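Local coordinates for protein Na Glutathione S-transferase 2 (Necator americanus, PDB 2ON5) that probably catalyses the transfer of glutathione to electrophilic compounds, as a dimeric transferase of the human hookworm that binds glutathione, at residues I99-P104 against L126-K131; Q63-A68 against Q94-I99; H163-A168 against K187-P192. One frame throughout, in Å; residues are numbered along the deposited sequence.

Interaction 1 of 3, residues I99-P104 against L126-K131; sequences INEIRP and LPAREK. With EDO (1,2-ethanediol), chain I.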
loop_
_atom_site.group_PDB
_atom_site.type_symbol
_atom_site.label_atom_id
_atom_site.label_comp_id
_atom_site.label_asym_id
_atom_site.label_seq_id
_atom_site.Cartn_x
_atom_site.Cartn_y
_atom_site.Cartn_z
ATOM N N ILE A 99 5.236 -1.043 -9.309
ATOM C CA ILE A 99 5.529 0.359 -9.547
ATOM C C ILE A 99 6.766 0.861 -8.782
ATOM O O ILE A 99 7.553 1.668 -9.297
ATOM C CB ILE A 99 4.292 1.238 -9.249
ATOM C CG1 ILE A 99 3.144 0.912 -10.240
ATOM C CG2 ILE A 99 4.672 2.756 -9.227
ATOM C CD1 ILE A 99 3.442 1.175 -11.710
ATOM N N ASN A 100 6.926 0.392 -7.545
ATOM C CA ASN A 100 8.110 0.704 -6.787
ATOM C C ASN A 100 9.369 0.165 -7.491
ATOM O O ASN A 100 10.387 0.873 -7.602
ATOM C CB ASN A 100 8.009 0.159 -5.370
ATOM C CG ASN A 100 9.184 0.579 -4.519
ATOM O OD1 ASN A 100 9.329 1.763 -4.187
ATOM N ND2 ASN A 100 10.054 -0.385 -4.178
ATOM N N GLU A 101 9.272 -1.064 -7.985
ATOM C CA GLU A 101 10.342 -1.693 -8.747
ATOM C C GLU A 101 10.755 -0.862 -9.965
ATOM O O GLU A 101 11.948 -0.706 -10.234
ATOM C CB GLU A 101 9.933 -3.101 -9.173
ATOM C CG GLU A 101 11.026 -3.905 -9.850
ATOM C CD GLU A 101 10.725 -5.406 -9.888
ATOM O OE1 GLU A 101 11.593 -6.170 -10.359
ATOM O OE2 GLU A 101 9.622 -5.827 -9.463
ATOM N N ILE A 102 9.781 -0.331 -10.697
ATOM C CA ILE A 102 10.075 0.462 -11.913
ATOM C C ILE A 102 10.161 1.990 -11.707
ATOM O O ILE A 102 10.250 2.759 -12.692
ATOM C CB ILE A 102 9.106 0.095 -13.071
ATOM C CG1 ILE A 102 7.660 0.503 -12.727
ATOM C CG2 ILE A 102 9.226 -1.415 -13.414
ATOM C CD1 ILE A 102 6.724 0.623 -13.925
ATOM N N ARG A 103 10.165 2.427 -10.442
ATOM C CA ARG A 103 10.268 3.864 -10.116
ATOM C C ARG A 103 11.375 4.650 -10.872
ATOM O O ARG A 103 11.123 5.765 -11.320
ATOM C CB ARG A 103 10.400 4.104 -8.611
ATOM C CG ARG A 103 10.404 5.600 -8.260
ATOM C CD ARG A 103 10.691 5.900 -6.768
ATOM N NE ARG A 103 10.151 4.910 -5.839
ATOM C CZ ARG A 103 8.892 4.865 -5.396
ATOM N NH1 ARG A 103 7.984 5.743 -5.822
ATOM N NH2 ARG A 103 8.533 3.921 -4.525
ATOM N N PRO A 104 12.586 4.073 -11.005
ATOM C CA PRO A 104 13.635 4.770 -11.791
ATOM C C PRO A 104 13.210 5.091 -13.227
ATOM O O PRO A 104 13.560 6.163 -13.758
ATOM C CB PRO A 104 14.805 3.769 -11.775
ATOM C CG PRO A 104 14.597 2.982 -10.530
ATOM C CD PRO A 104 13.100 2.815 -10.433
ATOM N N LEU A 126 10.866 -4.302 -18.555
ATOM C CA LEU A 126 10.525 -5.577 -19.182
ATOM C C LEU A 126 10.625 -6.757 -18.218
ATOM O O LEU A 126 9.681 -7.533 -18.118
ATOM C CB LEU A 126 11.320 -5.843 -20.470
ATOM C CG LEU A 126 10.895 -5.034 -21.705
ATOM C CD1 LEU A 126 11.790 -5.400 -22.893
ATOM C CD2 LEU A 126 9.418 -5.229 -22.048
ATOM N N PRO A 127 11.764 -6.898 -17.497
ATOM C CA PRO A 127 11.872 -8.016 -16.545
ATOM C C PRO A 127 10.906 -7.920 -15.365
ATOM O O PRO A 127 10.427 -8.948 -14.886
ATOM C CB PRO A 127 13.315 -7.903 -16.051
ATOM C CG PRO A 127 14.016 -7.092 -17.077
ATOM C CD PRO A 127 13.013 -6.111 -17.525
ATOM N N ALA A 128 10.638 -6.692 -14.902
ATOM C CA ALA A 128 9.697 -6.464 -13.799
ATOM C C ALA A 128 8.277 -6.820 -14.217
ATOM O O ALA A 128 7.505 -7.396 -13.428
ATOM C CB ALA A 128 9.766 -5.003 -13.298
ATOM N N ARG A 129 7.927 -6.498 -15.463
ATOM C CA ARG A 129 6.561 -6.750 -15.910
ATOM C C ARG A 129 6.371 -8.233 -16.249
ATOM O O ARG A 129 5.261 -8.747 -16.184
ATOM C CB ARG A 129 6.133 -5.811 -17.065
ATOM C CG ARG A 129 6.751 -6.109 -18.446
ATOM C CD ARG A 129 6.063 -7.293 -19.112
ATOM N NE ARG A 129 6.281 -7.438 -20.556
ATOM C CZ ARG A 129 7.341 -8.035 -21.097
ATOM N NH1 ARG A 129 8.332 -8.456 -20.313
ATOM N NH2 ARG A 129 7.432 -8.166 -22.424
ATOM N N GLU A 130 7.454 -8.928 -16.613
ATOM C CA GLU A 130 7.371 -10.388 -16.832
ATOM C C GLU A 130 6.842 -11.111 -15.577
ATOM O O GLU A 130 5.964 -12.004 -15.673
ATOM C CB GLU A 130 8.739 -10.961 -17.259
ATOM C CG GLU A 130 8.805 -12.486 -17.301
ATOM C CD GLU A 130 8.158 -13.085 -18.548
ATOM O OE1 GLU A 130 8.108 -12.393 -19.585
ATOM O OE2 GLU A 130 7.691 -14.251 -18.496
ATOM N N LYS A 131 7.382 -10.734 -14.415
ATOM C CA LYS A 131 6.942 -11.289 -13.120
ATOM C C LYS A 131 5.539 -10.795 -12.819
ATOM O O LYS A 131 4.656 -11.587 -12.516
ATOM C CB LYS A 131 7.859 -10.852 -11.973
ATOM C CG LYS A 131 9.272 -11.489 -11.963
ATOM C CD LYS A 131 10.176 -10.881 -10.864
ATOM C CE LYS A 131 10.543 -9.426 -11.173
ATOM N NZ LYS A 131 11.268 -8.766 -10.036
HETATM C C1 EDO I . 10.646 -9.996 -21.815
HETATM O O1 EDO I . 9.820 -10.811 -20.960
HETATM C C2 EDO I . 10.308 -10.218 -23.292
HETATM O O2 EDO I . 9.574 -9.114 -23.852
HETATM O O HOH W 1 7.380 -7.223 -10.762
#
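In the all-helical C-terminal domain of the glutathione transferase fold, Glu-101 and Ile-102, at the break between helix 82-101 and helix 103-110, meet Ala-128 and Lys-131 on one side of helix 117-143. The small Ala-128 lets the backbones come close, with the CA atoms of Glu-101 and Ala-128 only 7.0 Å apart. Ala-128 CB lies 3.6 Å from Glu-101 CD and equally far from Ile-102 CG2. Glu-101 swings CG opposite its own backbone N (chi1 -174°), and the extended chain carries the carboxylate past the alanine methyl. There Lys-131, one turn further on, crosses it at about a right angle, and Lys-131 NZ donates to the syn lone pair of Glu-101 OE1 at 2.6 Å in a salt bridge. The second oxygen is used too: a single water donates one hydrogen to Glu-101 OE2 (2.9 Å) and its other to Ala-128 O (2.7 Å), tying the acid to the helix backbone. Ile-102 is branched, apolar and buried, and also touches Leu-125 of helix 117-143 and His-163 of helix 155-168, while Ala-128 packs on Tyr-98, one turn back along helix 82-101.

Interaction 2 of 3, residues Q63-A68 against Q94-I99; sequences QSFAIA and QYKDYI. With GSH (glutathione), chain V; GSH (glutathione), chain B; EDO (1,2-ethanediol), chain P; EDO (1,2-ethanediol), chain O.
Phe-65 sets CG beside its backbone N (chi1 -65°), which carries the ring toward helix 82-101, and Lys-96 comes to meet it with CG opposite the backbone N (chi1 -179°), running straight before it twists at chi3. The lysine chain passes the ring at an oblique angle, its methylenes keeping near the CE1 side: Lys-96 CB is 3.7 Å from Phe-65 CZ, and Lys-96 NZ ends 3.4 Å from Phe-65 CD1. Tyr-95 joins from the same helix. Tyr-95 CD2 meets Phe-65 CZ at 3.8 Å, each ring offering its edge to the other, while Ile-99 CG1 lies over one tyrosine face. This seam joins the thioredoxin-like N-terminal domain to the helical domain, beside the glutathione site, and Phe-65 is buried in it, a place suited to an apolar ring. At the start of helix 64-75, Ser-64 N donates almost straight (170°) to O12 of the glutathione carboxylate, and Ser-64 OG donates to O11; the helix N-terminus probably stabilises this negative group. Gln-63 OE1, at the N-cap position, accepts a hydrogen bond from glutathione N1 at 2.6 Å. A water accepts from Phe-65 N and, at 2.9 Å, from Lys-96 NZ, linking the two segments by polar bonds that they do not make directly. Asp-97 faces the dimer interface: Asp-97 OD1 takes a hydrogen bond at 2.9 Å from N1 of the other glutathione, which Ser-64 of the second subunit also holds. In return, Asp-97 of the second subunit bonds Gln-63 NE2 and the first glutathione.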
loop_
_atom_site.group_PDB
_atom_site.type_symbol
_atom_site.label_atom_id
_atom_site.label_comp_id
_atom_site.label_asym_id
_atom_site.label_seq_id
_atom_site.Cartn_x
_atom_site.Cartn_y
_atom_site.Cartn_z
ATOM N N GLN A 63 -2.390 10.001 0.234
ATOM C CA GLN A 63 -2.050 8.647 -0.223
ATOM C C GLN A 63 -2.952 8.090 -1.322
ATOM O O GLN A 63 -4.117 7.757 -1.091
ATOM C CB GLN A 63 -1.876 7.654 0.963
ATOM C CG GLN A 63 -0.606 7.938 1.750
ATOM C CD GLN A 63 0.647 7.404 1.039
ATOM O OE1 GLN A 63 0.562 6.787 -0.030
ATOM N NE2 GLN A 63 1.816 7.646 1.642
ATOM N N SER A 64 -2.388 7.940 -2.522
ATOM C CA SER A 64 -3.188 7.615 -3.711
ATOM C C SER A 64 -4.085 6.374 -3.546
ATOM O O SER A 64 -5.250 6.418 -3.941
ATOM C CB SER A 64 -2.307 7.485 -4.965
ATOM O OG SER A 64 -1.420 6.366 -4.829
ATOM N N PHE A 65 -3.568 5.291 -2.957
ATOM C CA PHE A 65 -4.392 4.080 -2.724
ATOM C C PHE A 65 -5.445 4.269 -1.650
ATOM O O PHE A 65 -6.541 3.719 -1.769
ATOM C CB PHE A 65 -3.539 2.844 -2.437
ATOM C CG PHE A 65 -2.669 2.421 -3.620
ATOM C CD1 PHE A 65 -1.435 3.038 -3.859
ATOM C CD2 PHE A 65 -3.112 1.459 -4.516
ATOM C CE1 PHE A 65 -0.623 2.659 -4.979
ATOM C CE2 PHE A 65 -2.317 1.054 -5.613
ATOM C CZ PHE A 65 -1.075 1.649 -5.847
ATOM N N ALA A 66 -5.125 5.026 -0.591
ATOM C CA ALA A 66 -6.144 5.322 0.425
ATOM C C ALA A 66 -7.283 6.122 -0.221
ATOM O O ALA A 66 -8.472 5.872 0.026
ATOM C CB ALA A 66 -5.550 6.068 1.597
ATOM N N ILE A 67 -6.914 7.075 -1.067
ATOM C CA ILE A 67 -7.907 7.868 -1.793
ATOM C C ILE A 67 -8.705 6.997 -2.765
ATOM O O ILE A 67 -9.929 7.101 -2.819
ATOM C CB ILE A 67 -7.231 9.030 -2.584
ATOM C CG1 ILE A 67 -6.607 10.023 -1.591
ATOM C CG2 ILE A 67 -8.304 9.745 -3.480
ATOM C CD1 ILE A 67 -5.505 10.951 -2.235
ATOM N N ALA A 68 -8.017 6.171 -3.560
ATOM C CA ALA A 68 -8.714 5.332 -4.530
ATOM C C ALA A 68 -9.723 4.416 -3.838
ATOM O O ALA A 68 -10.858 4.275 -4.305
ATOM C CB ALA A 68 -7.718 4.484 -5.372
ATOM N N GLN A 94 0.080 -5.543 -4.913
ATOM C CA GLN A 94 1.087 -6.139 -5.811
ATOM C C GLN A 94 1.488 -5.159 -6.942
ATOM O O GLN A 94 2.687 -5.015 -7.286
ATOM C CB GLN A 94 0.603 -7.475 -6.395
ATOM C CG GLN A 94 1.686 -8.185 -7.245
ATOM C CD GLN A 94 2.755 -8.835 -6.362
ATOM O OE1 GLN A 94 2.621 -8.891 -5.138
ATOM N NE2 GLN A 94 3.841 -9.314 -6.988
ATOM N N TYR A 95 0.494 -4.503 -7.515
ATOM C CA TYR A 95 0.722 -3.370 -8.447
ATOM C C TYR A 95 1.646 -2.269 -7.867
ATOM O O TYR A 95 2.543 -1.769 -8.559
ATOM C CB TYR A 95 -0.622 -2.761 -8.836
ATOM C CG TYR A 95 -0.477 -1.501 -9.693
ATOM C CD1 TYR A 95 -0.154 -1.598 -11.048
ATOM C CD2 TYR A 95 -0.650 -0.230 -9.131
ATOM C CE1 TYR A 95 -0.018 -0.411 -11.855
ATOM C CE2 TYR A 95 -0.513 0.962 -9.912
ATOM C CZ TYR A 95 -0.196 0.851 -11.261
ATOM O OH TYR A 95 -0.041 1.977 -12.038
ATOM N N LYS A 96 1.397 -1.865 -6.619
ATOM C CA LYS A 96 2.210 -0.869 -5.933
ATOM C C LYS A 96 3.661 -1.351 -5.794
ATOM O O LYS A 96 4.589 -0.561 -6.027
ATOM C CB LYS A 96 1.648 -0.527 -4.551
ATOM C CG LYS A 96 2.454 0.533 -3.820
ATOM C CD LYS A 96 1.803 0.908 -2.498
ATOM C CE LYS A 96 1.879 2.400 -2.293
ATOM N NZ LYS A 96 0.814 2.814 -1.356
ATOM N N ASP A 97 3.848 -2.628 -5.423
ATOM C CA ASP A 97 5.207 -3.241 -5.394
ATOM C C ASP A 97 5.914 -3.148 -6.755
ATOM O O ASP A 97 7.104 -2.810 -6.834
ATOM C CB ASP A 97 5.137 -4.730 -4.967
ATOM C CG ASP A 97 4.853 -4.922 -3.468
ATOM O OD1 ASP A 97 4.622 -6.084 -3.047
ATOM O OD2 ASP A 97 4.857 -3.925 -2.712
ATOM N N TYR A 98 5.195 -3.490 -7.820
ATOM C CA TYR A 98 5.735 -3.413 -9.200
ATOM C C TYR A 98 6.125 -1.991 -9.581
ATOM O O TYR A 98 7.226 -1.751 -10.112
ATOM C CB TYR A 98 4.701 -3.972 -10.185
ATOM C CG TYR A 98 4.892 -3.573 -11.649
ATOM C CD1 TYR A 98 5.875 -4.180 -12.436
ATOM C CD2 TYR A 98 4.066 -2.613 -12.240
ATOM C CE1 TYR A 98 6.047 -3.826 -13.788
ATOM C CE2 TYR A 98 4.214 -2.261 -13.581
ATOM C CZ TYR A 98 5.213 -2.867 -14.349
ATOM O OH TYR A 98 5.380 -2.513 -15.682
ATOM N N ILE A 99 5.236 -1.043 -9.309
ATOM C CA ILE A 99 5.529 0.359 -9.547
ATOM C C ILE A 99 6.766 0.861 -8.782
ATOM O O ILE A 99 7.553 1.668 -9.297
ATOM C CB ILE A 99 4.292 1.238 -9.249
ATOM C CG1 ILE A 99 3.144 0.912 -10.240
ATOM C CG2 ILE A 99 4.672 2.756 -9.227
ATOM C CD1 ILE A 99 3.442 1.175 -11.710
HETATM N N1 GSH V . 2.663 6.293 -1.500
HETATM C CA1 GSH V . 2.617 7.350 -2.541
HETATM C C1 GSH V . 1.183 7.532 -3.029
HETATM O O11 GSH V . 0.701 6.530 -3.599
HETATM O O12 GSH V . 0.483 8.577 -2.901
HETATM C CB1 GSH V . 3.342 8.634 -2.131
HETATM C CG1 GSH V . 3.049 9.824 -3.039
HETATM C CD1 GSH V . 4.271 10.391 -3.753
HETATM O OE1 GSH V . 5.490 9.670 -3.888
HETATM N N2 GSH V . 4.062 11.622 -4.226
HETATM C CA2 GSH V . 4.732 12.290 -5.333
HETATM C C2 GSH V . 5.140 13.684 -4.917
HETATM O O2 GSH V . 4.453 14.398 -3.904
HETATM C CB2 GSH V . 3.790 12.358 -6.525
HETATM S SG2 GSH V . 4.097 11.149 -7.849
HETATM N N3 GSH V . 6.208 14.205 -5.520
HETATM C CA3 GSH V . 6.765 15.476 -5.100
HETATM C C3 GSH V . 7.391 15.502 -3.720
HETATM O O31 GSH V . 7.584 14.444 -3.080
HETATM O O32 GSH V . 7.736 16.588 -3.199
HETATM N N1 GSH B . 4.131 -5.827 -0.184
HETATM C CA1 GSH B . 4.702 -6.820 0.751
HETATM C C1 GSH B . 3.633 -7.191 1.772
HETATM O O11 GSH B . 3.200 -8.336 2.027
HETATM O O12 GSH B . 3.172 -6.249 2.417
HETATM C CB1 GSH B . 5.434 -7.950 -0.002
HETATM C CG1 GSH B . 5.623 -9.274 0.740
HETATM C CD1 GSH B . 7.095 -9.624 0.932
HETATM O OE1 GSH B . 8.139 -8.760 0.528
HETATM N N2 GSH B . 7.335 -10.800 1.516
HETATM C CA2 GSH B . 8.672 -11.305 1.781
HETATM C C2 GSH B . 9.000 -12.569 1.027
HETATM O O2 GSH B . 7.980 -13.445 0.666
HETATM C CB2 GSH B . 8.746 -11.561 3.271
HETATM S SG2 GSH B . 9.073 -10.048 4.196
HETATM N N3 GSH B . 10.282 -12.819 0.721
HETATM C CA3 GSH B . 10.722 -14.108 0.215
HETATM C C3 GSH B . 10.651 -14.259 -1.292
HETATM O O31 GSH B . 10.968 -15.352 -1.832
HETATM O O32 GSH B . 10.286 -13.316 -2.026
HETATM C C1 EDO P . 1.055 4.463 -9.581
HETATM O O1 EDO P . 0.712 3.891 -10.829
HETATM C C2 EDO P . 0.284 3.746 -8.480
HETATM O O2 EDO P . 1.233 3.136 -7.635
HETATM C C1 EDO O . -2.969 4.299 -7.612
HETATM O O1 EDO O . -1.942 5.293 -7.529
HETATM C C2 EDO O . -4.206 4.795 -6.878
HETATM O O2 EDO O . -4.573 6.012 -7.521
HETATM O O HOH W 2 -1.189 4.977 -1.279
#

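Interaction 3 of 3, residues H163-A168 against K187-P192; sequences HTSGIA and KVRSIP
Ser-165, which meets Arg-189 across this contact, is preceded on helix 155-168 by two buried residues. His-163 turns its ring to Tyr-98 of helix 82-101, the planes nearly perpendicular, and the hydroxyl of Thr-164 is bonded to Leu-160 O and Tyr-175 OH. CB of Ser-165 then heads toward the other segment, while OG, between the backbone N and the carbonyl carbon (chi1 69°), folds back on its own helix, where it bonds to the carbonyl oxygens of Ala-161 and Glu-162. That hydroxyl is thus already engaged, and although Ser-165 OG lies 3.2 Å from Arg-189 NH1, the angle is too poor for a hydrogen bond. The two residues instead meet by packing: Ser-165 CB and OG lie over one face of the Arg-189 guanidinium, with CB 3.4 Å above its plane and toward the rim, and Ser-165 CB is 3.6 Å from Arg-189 CD. Within the helical bundle of the C-terminal domain, this joins helix 155-168 to the last turn of helix 179-189 at the protein surface. A serine fits because it is small enough to let the flat group settle on it. Arg-189 starts nearly straight and bends at chi3 (52°), which lays the guanidinium across the serine, its NH1 close to the like charge of Arg-201. Further along the first segment, Ile-167 is buried against helix 117-143. Beyond the arginine, Ser-190 OG is bonded to Lys-187 O, at 2.7 Å, and to Glu-186 O where the chain turns toward helix 192-200.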
loop_
_atom_site.group_PDB
_atom_site.type_symbol
_atom_site.label_atom_id
_atom_site.label_comp_id
_atom_site.label_asym_id
_atom_site.label_seq_id
_atom_site.Cartn_x
_atom_site.Cartn_y
_atom_site.Cartn_z
ATOM N N HIS A 163 -1.839 2.020 -16.334
ATOM C CA HIS A 163 -0.405 1.822 -16.431
ATOM C C HIS A 163 -0.014 1.225 -17.766
ATOM O O HIS A 163 0.834 1.789 -18.487
ATOM C CB HIS A 163 0.128 0.896 -15.314
ATOM C CG HIS A 163 1.572 0.553 -15.504
ATOM N ND1 HIS A 163 2.002 -0.691 -15.917
ATOM C CD2 HIS A 163 2.678 1.327 -15.419
ATOM C CE1 HIS A 163 3.319 -0.673 -16.051
ATOM N NE2 HIS A 163 3.750 0.544 -15.765
ATOM N N THR A 164 -0.582 0.060 -18.092
ATOM C CA THR A 164 -0.107 -0.641 -19.284
ATOM C C THR A 164 -0.343 0.164 -20.562
ATOM O O THR A 164 0.554 0.254 -21.420
ATOM C CB THR A 164 -0.682 -2.054 -19.433
ATOM O OG1 THR A 164 -2.101 -1.997 -19.636
ATOM C CG2 THR A 164 -0.364 -2.909 -18.206
ATOM N N SER A 165 -1.524 0.770 -20.666
ATOM C CA SER A 165 -1.866 1.560 -21.853
ATOM C C SER A 165 -0.967 2.786 -21.970
ATOM O O SER A 165 -0.550 3.181 -23.082
ATOM C CB SER A 165 -3.344 1.971 -21.841
ATOM O OG SER A 165 -3.603 2.923 -20.822
ATOM N N GLY A 166 -0.660 3.379 -20.820
ATOM C CA GLY A 166 0.214 4.552 -20.733
ATOM C C GLY A 166 1.615 4.260 -21.233
ATOM O O GLY A 166 2.152 5.021 -22.037
ATOM N N ILE A 167 2.218 3.175 -20.749
ATOM C CA ILE A 167 3.548 2.742 -21.263
ATOM C C ILE A 167 3.503 2.345 -22.740
ATOM O O ILE A 167 4.442 2.649 -23.537
ATOM C CB ILE A 167 4.074 1.527 -20.500
ATOM C CG1 ILE A 167 4.067 1.774 -18.983
ATOM C CG2 ILE A 167 5.475 1.095 -21.036
ATOM C CD1 ILE A 167 4.957 2.922 -18.553
ATOM N N ALA A 168 2.433 1.638 -23.106
ATOM C CA ALA A 168 2.325 1.088 -24.471
ATOM C C ALA A 168 2.257 2.209 -25.519
ATOM O O ALA A 168 2.646 2.000 -26.679
ATOM C CB ALA A 168 1.140 0.156 -24.608
ATOM N N LYS A 187 -10.511 -3.771 -22.753
ATOM C CA LYS A 187 -11.829 -3.984 -22.114
ATOM C C LYS A 187 -12.198 -2.847 -21.147
ATOM O O LYS A 187 -13.256 -2.213 -21.283
ATOM C CB LYS A 187 -11.885 -5.348 -21.418
ATOM C CG LYS A 187 -13.251 -5.661 -20.743
ATOM C CD LYS A 187 -13.229 -7.018 -20.049
ATOM C CE LYS A 187 -14.610 -7.394 -19.516
ATOM N NZ LYS A 187 -15.456 -7.787 -20.650
ATOM N N VAL A 188 -11.304 -2.570 -20.197
ATOM C CA VAL A 188 -11.492 -1.505 -19.192
ATOM C C VAL A 188 -11.712 -0.146 -19.836
ATOM O O VAL A 188 -12.678 0.543 -19.520
ATOM C CB VAL A 188 -10.296 -1.487 -18.180
ATOM C CG1 VAL A 188 -10.353 -0.270 -17.197
ATOM C CG2 VAL A 188 -10.247 -2.841 -17.388
ATOM N N ARG A 189 -10.842 0.217 -20.771
ATOM C CA ARG A 189 -10.852 1.548 -21.386
ATOM C C ARG A 189 -12.028 1.804 -22.338
ATOM O O ARG A 189 -12.276 2.951 -22.710
ATOM C CB ARG A 189 -9.499 1.834 -22.048
ATOM C CG ARG A 189 -8.397 2.078 -20.996
ATOM C CD ARG A 189 -6.970 1.855 -21.534
ATOM N NE ARG A 189 -6.700 2.596 -22.776
ATOM C CZ ARG A 189 -6.315 3.872 -22.854
ATOM N NH1 ARG A 189 -6.177 4.629 -21.756
ATOM N NH2 ARG A 189 -6.098 4.412 -24.057
ATOM N N SER A 190 -12.755 0.743 -22.697
ATOM C CA SER A 190 -13.933 0.856 -23.561
ATOM C C SER A 190 -15.229 1.041 -22.762
ATOM O O SER A 190 -16.290 1.256 -23.355
ATOM C CB SER A 190 -14.046 -0.351 -24.493
ATOM O OG SER A 190 -14.241 -1.546 -23.727
ATOM N N ILE A 191 -15.163 0.943 -21.432
ATOM C CA ILE A 191 -16.340 1.251 -20.610
ATOM C C ILE A 191 -16.729 2.696 -20.964
ATOM O O ILE A 191 -15.888 3.575 -20.906
ATOM C CB ILE A 191 -16.045 1.118 -19.098
ATOM C CG1 ILE A 191 -15.708 -0.347 -18.745
ATOM C CG2 ILE A 191 -17.219 1.724 -18.286
ATOM C CD1 ILE A 191 -15.093 -0.563 -17.341
ATOM N N PRO A 192 -17.996 2.934 -21.373
ATOM C CA PRO A 192 -18.359 4.245 -21.941
ATOM C C PRO A 192 -17.913 5.492 -21.176
ATOM O O PRO A 192 -17.299 6.356 -21.796
ATOM C CB PRO A 192 -19.874 4.155 -22.063
ATOM C CG PRO A 192 -20.091 2.704 -22.365
ATOM C CD PRO A 192 -19.156 2.019 -21.401
#

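Overall arrangement
Following the chain from the N terminus, interaction 2 comes first, closing a largely helical loop of 25 residues and joining the thioredoxin-like domain to helix 82-101. Interaction 1 opens on that same helix, sharing Ile-99, and closes on helix 117-143 after 21 residues. Interaction 3 follows, its 18-residue loop returning from helix 155-168 to the end of helix 179-189. The three therefore run in series, neither nested nor crossed. In space they touch: Tyr-98 links 94-99 to 126-131, and His-163 of interaction 3 meets Tyr-95, Ile-99 and Ile-102. Interactions 1 and 2 also reach the second subunit, whereas no other chain touches the segments of interaction 3.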